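Local coordinates for glutaredoxin-like protein NRDH (Escherichia coli, PDB 1H75) that probably carries electrons to the ribonucleotide reductase system NrdEF, as a glutaredoxin-family protein with a CxxC redox-active disulfide, at residues M1-N9 and F26-D34. Sequence-based numbering, arbitrary orientation.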
loop_
_atom_site.group_PDB
_atom_site.type_symbol
_atom_site.label_atom_id
_atom_site.label_comp_id
_atom_site.label_asym_id
_atom_site.label_seq_id
_atom_site.Cartn_x
_atom_site.Cartn_y
_atom_site.Cartn_z
ATOM N N MET A 1 2.826 -10.942 9.495
ATOM C CA MET A 1 2.143 -9.622 9.356
ATOM C C MET A 1 1.720 -9.394 7.912
ATOM O O MET A 1 2.547 -9.421 7.007
ATOM C CB MET A 1 3.077 -8.488 9.767
ATOM C CG MET A 1 2.488 -7.116 9.483
ATOM S SD MET A 1 3.721 -5.828 9.557
ATOM C CE MET A 1 4.701 -6.212 8.085
ATOM N N ARG A 2 0.431 -9.154 7.713
ATOM C CA ARG A 2 -0.120 -8.926 6.386
ATOM C C ARG A 2 0.126 -7.492 5.906
ATOM O O ARG A 2 -0.098 -6.544 6.652
ATOM C CB ARG A 2 -1.626 -9.191 6.413
ATOM C CG ARG A 2 -2.329 -8.960 5.091
ATOM C CD ARG A 2 -3.823 -8.706 5.302
ATOM N NE ARG A 2 -4.494 -9.798 6.001
ATOM C CZ ARG A 2 -4.603 -11.034 5.525
ATOM N NH1 ARG A 2 -4.077 -11.340 4.342
ATOM N NH2 ARG A 2 -5.250 -11.962 6.220
ATOM N N ILE A 3 0.597 -7.355 4.670
ATOM C CA ILE A 3 0.834 -6.044 4.055
ATOM C C ILE A 3 -0.111 -5.981 2.858
ATOM O O ILE A 3 -0.077 -6.857 1.988
ATOM C CB ILE A 3 2.278 -5.904 3.520
ATOM C CG1 ILE A 3 3.271 -6.057 4.671
ATOM C CG2 ILE A 3 2.460 -4.553 2.824
ATOM C CD1 ILE A 3 4.716 -6.139 4.211
ATOM N N THR A 4 -0.995 -4.992 2.837
ATOM C CA THR A 4 -1.911 -4.848 1.713
ATOM C C THR A 4 -1.636 -3.515 1.036
ATOM O O THR A 4 -1.507 -2.490 1.713
ATOM C CB THR A 4 -3.375 -4.849 2.177
ATOM O OG1 THR A 4 -3.649 -6.060 2.886
ATOM C CG2 THR A 4 -4.313 -4.719 0.990
ATOM N N ILE A 5 -1.525 -3.534 -0.290
ATOM C CA ILE A 5 -1.297 -2.295 -1.029
ATOM C C ILE A 5 -2.561 -2.036 -1.835
ATOM O O ILE A 5 -2.921 -2.864 -2.677
ATOM C CB ILE A 5 -0.113 -2.397 -2.044
ATOM C CG1 ILE A 5 1.181 -2.804 -1.328
ATOM C CG2 ILE A 5 0.058 -1.063 -2.772
ATOM C CD1 ILE A 5 2.405 -2.971 -2.264
ATOM N N TYR A 6 -3.239 -0.920 -1.560
ATOM C CA TYR A 6 -4.446 -0.547 -2.317
ATOM C C TYR A 6 -3.903 0.250 -3.486
ATOM O O TYR A 6 -3.241 1.286 -3.309
ATOM C CB TYR A 6 -5.404 0.268 -1.446
ATOM C CG TYR A 6 -5.998 -0.612 -0.352
ATOM C CD1 TYR A 6 -5.390 -0.717 0.904
ATOM C CD2 TYR A 6 -7.128 -1.402 -0.609
ATOM C CE1 TYR A 6 -5.896 -1.593 1.880
ATOM C CE2 TYR A 6 -7.633 -2.271 0.350
ATOM C CZ TYR A 6 -7.014 -2.362 1.589
ATOM O OH TYR A 6 -7.521 -3.242 2.514
ATOM N N THR A 7 -4.240 -0.198 -4.694
ATOM C CA THR A 7 -3.640 0.383 -5.875
ATOM C C THR A 7 -4.558 0.730 -7.052
ATOM O O THR A 7 -5.759 0.484 -7.013
ATOM C CB THR A 7 -2.554 -0.620 -6.345
ATOM O OG1 THR A 7 -1.724 -0.030 -7.344
ATOM C CG2 THR A 7 -3.224 -1.899 -6.895
ATOM N N ARG A 8 -3.954 1.292 -8.095
ATOM C CA ARG A 8 -4.649 1.692 -9.321
ATOM C C ARG A 8 -3.670 1.539 -10.492
ATOM O O ARG A 8 -2.467 1.713 -10.314
ATOM C CB ARG A 8 -5.105 3.159 -9.192
ATOM C CG ARG A 8 -5.392 3.871 -10.496
ATOM C CD ARG A 8 -6.064 5.194 -10.237
ATOM N NE ARG A 8 -7.381 5.040 -9.622
ATOM C CZ ARG A 8 -8.006 6.014 -8.967
ATOM N NH1 ARG A 8 -7.433 7.206 -8.837
ATOM N NH2 ARG A 8 -9.205 5.805 -8.448
ATOM N N ASN A 9 -4.169 1.200 -11.681
ATOM C CA ASN A 9 -3.284 1.059 -12.839
ATOM C C ASN A 9 -2.871 2.461 -13.279
ATOM O O ASN A 9 -3.554 3.431 -12.980
ATOM C CB ASN A 9 -3.998 0.328 -13.990
ATOM C CG ASN A 9 -4.322 -1.129 -13.653
ATOM O OD1 ASN A 9 -3.422 -1.942 -13.445
ATOM N ND2 ASN A 9 -5.611 -1.460 -13.595
ATOM N N PHE A 26 9.589 -8.541 0.552
ATOM C CA PHE A 26 8.358 -8.543 1.345
ATOM C C PHE A 26 7.202 -9.254 0.630
ATOM O O PHE A 26 7.096 -9.219 -0.591
ATOM C CB PHE A 26 7.866 -7.113 1.640
ATOM C CG PHE A 26 8.824 -6.260 2.434
ATOM C CD1 PHE A 26 8.626 -4.885 2.508
ATOM C CD2 PHE A 26 9.899 -6.817 3.111
ATOM C CE1 PHE A 26 9.480 -4.078 3.244
ATOM C CE2 PHE A 26 10.767 -6.009 3.855
ATOM C CZ PHE A 26 10.560 -4.647 3.921
ATOM N N ASP A 27 6.337 -9.907 1.395
ATOM C CA ASP A 27 5.173 -10.540 0.789
ATOM C C ASP A 27 4.034 -9.572 1.024
ATOM O O ASP A 27 3.910 -9.021 2.108
ATOM C CB ASP A 27 4.851 -11.877 1.452
ATOM C CG ASP A 27 5.886 -12.930 1.140
ATOM O OD1 ASP A 27 6.203 -13.123 -0.052
ATOM O OD2 ASP A 27 6.387 -13.558 2.089
ATOM N N PHE A 28 3.212 -9.353 0.002
ATOM C CA PHE A 28 2.081 -8.443 0.141
ATOM C C PHE A 28 0.972 -8.829 -0.812
ATOM O O PHE A 28 1.184 -9.595 -1.754
ATOM C CB PHE A 28 2.511 -6.999 -0.146
ATOM C CG PHE A 28 3.168 -6.823 -1.478
ATOM C CD1 PHE A 28 2.410 -6.564 -2.614
ATOM C CD2 PHE A 28 4.541 -6.973 -1.611
ATOM C CE1 PHE A 28 3.013 -6.460 -3.864
ATOM C CE2 PHE A 28 5.159 -6.874 -2.857
ATOM C CZ PHE A 28 4.399 -6.618 -3.985
ATOM N N GLU A 29 -0.217 -8.306 -0.542
ATOM C CA GLU A 29 -1.371 -8.539 -1.387
ATOM C C GLU A 29 -1.733 -7.192 -1.985
ATOM O O GLU A 29 -1.454 -6.138 -1.400
ATOM C CB GLU A 29 -2.552 -9.099 -0.579
ATOM C CG GLU A 29 -2.976 -8.269 0.627
ATOM C CD GLU A 29 -4.220 -8.827 1.313
ATOM O OE1 GLU A 29 -4.570 -9.999 1.053
ATOM O OE2 GLU A 29 -4.839 -8.101 2.125
ATOM N N MET A 30 -2.316 -7.216 -3.175
ATOM C CA MET A 30 -2.707 -5.977 -3.808
ATOM C C MET A 30 -4.197 -5.998 -4.035
ATOM O O MET A 30 -4.776 -7.054 -4.296
ATOM C CB MET A 30 -1.988 -5.802 -5.137
ATOM C CG MET A 30 -0.488 -5.706 -5.000
ATOM S SD MET A 30 0.253 -5.457 -6.599
ATOM C CE MET A 30 0.658 -3.718 -6.506
ATOM N N ILE A 31 -4.815 -4.833 -3.898
ATOM C CA ILE A 31 -6.245 -4.702 -4.124
ATOM C C ILE A 31 -6.440 -3.470 -4.969
ATOM O O ILE A 31 -6.144 -2.355 -4.533
ATOM C CB ILE A 31 -7.013 -4.538 -2.824
ATOM C CG1 ILE A 31 -6.909 -5.830 -2.017
ATOM C CG2 ILE A 31 -8.484 -4.129 -3.129
ATOM C CD1 ILE A 31 -7.622 -5.794 -0.695
ATOM N N ASN A 32 -6.940 -3.670 -6.185
ATOM C CA ASN A 32 -7.187 -2.577 -7.114
ATOM C C ASN A 32 -8.471 -1.856 -6.691
ATOM O O ASN A 32 -9.549 -2.442 -6.764
ATOM C CB ASN A 32 -7.371 -3.147 -8.524
ATOM C CG ASN A 32 -7.457 -2.070 -9.575
ATOM O OD1 ASN A 32 -6.631 -2.028 -10.492
ATOM N ND2 ASN A 32 -8.446 -1.186 -9.455
ATOM N N VAL A 33 -8.354 -0.597 -6.265
ATOM C CA VAL A 33 -9.503 0.167 -5.785
ATOM C C VAL A 33 -10.549 0.518 -6.845
ATOM O O VAL A 33 -11.689 0.871 -6.506
ATOM C CB VAL A 33 -9.058 1.474 -5.054
ATOM C CG1 VAL A 33 -8.173 1.110 -3.858
ATOM C CG2 VAL A 33 -8.319 2.397 -5.997
ATOM N N ASP A 34 -10.177 0.423 -8.113
ATOM C CA ASP A 34 -11.134 0.702 -9.185
ATOM C C ASP A 34 -11.997 -0.548 -9.431
ATOM O O ASP A 34 -13.182 -0.433 -9.770
ATOM C CB ASP A 34 -10.382 1.136 -10.452
ATOM C CG ASP A 34 -9.765 2.520 -10.306
ATOM O OD1 ASP A 34 -8.707 2.759 -10.903
ATOM O OD2 ASP A 34 -10.340 3.370 -9.599
HETATM O O HOH W 1 1.901 -9.836 3.774
HETATM O O HOH W 2 -7.116 1.043 -12.271
#
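Ile5 CD1 lies over one face of the Phe28 ring, 4.0 Å from its centroid and 27° off the ring normal, a CH-pi contact; Met30 CG meets the same ring in plane, at its edge. Phe28 CG sits between its own backbone N and carbonyl carbon (chi1 55°), which turns a face of the ring to Ile5 CD1. The Tyr6 ring has Thr4 CG2 on one face, toward the rim, and Val33 CG1 at its edge; Tyr6 and Ile31 run side by side, CE2 of the tyrosine 3.7 Å from CD1 of the isoleucine. At the far end the Arg8 guanidinium and Asp34 carboxylate are nearly coplanar, 6° apart, in a side-on salt bridge: NE reaches OD1 and NH2 reaches OD2, each at 2.9 Å, the latter on the syn lone pair. A water bonded to Asp34 OD1 and Asn9 N ties the Asp34 carboxylate to the backbone N-H of Asn9.

Glu29 OE2 accepts a very short hydrogen bond from Thr4 OG1 (2.5 Å), while OE1 forms a longer salt bridge with Arg2 NH1 (3.6 Å). A leucine in place of Glu29 would probably leave the Thr4 hydroxyl without this acceptor and Arg2 without its charged mate.

Five backbone hydrogen bonds, from Glu29 N to Ile3 O through Val33 N to Thr7 O, the last from just past the strand, join the parallel strands 3-7 and 29-32, whose axes approach to 4.6 Å. Together with helix 12-23 they form the beta-alpha-beta unit of the thioredoxin-like fold. That helix packs on the face bearing Ile3, Phe28 and Thr7, with Thr7 touching Cys14, which is thought to form the redox-active disulfide with Cys11; helix 37-45 covers Tyr6 and Ile31 on the other, and strand 53-56 continues the sheet beyond strand 3-7.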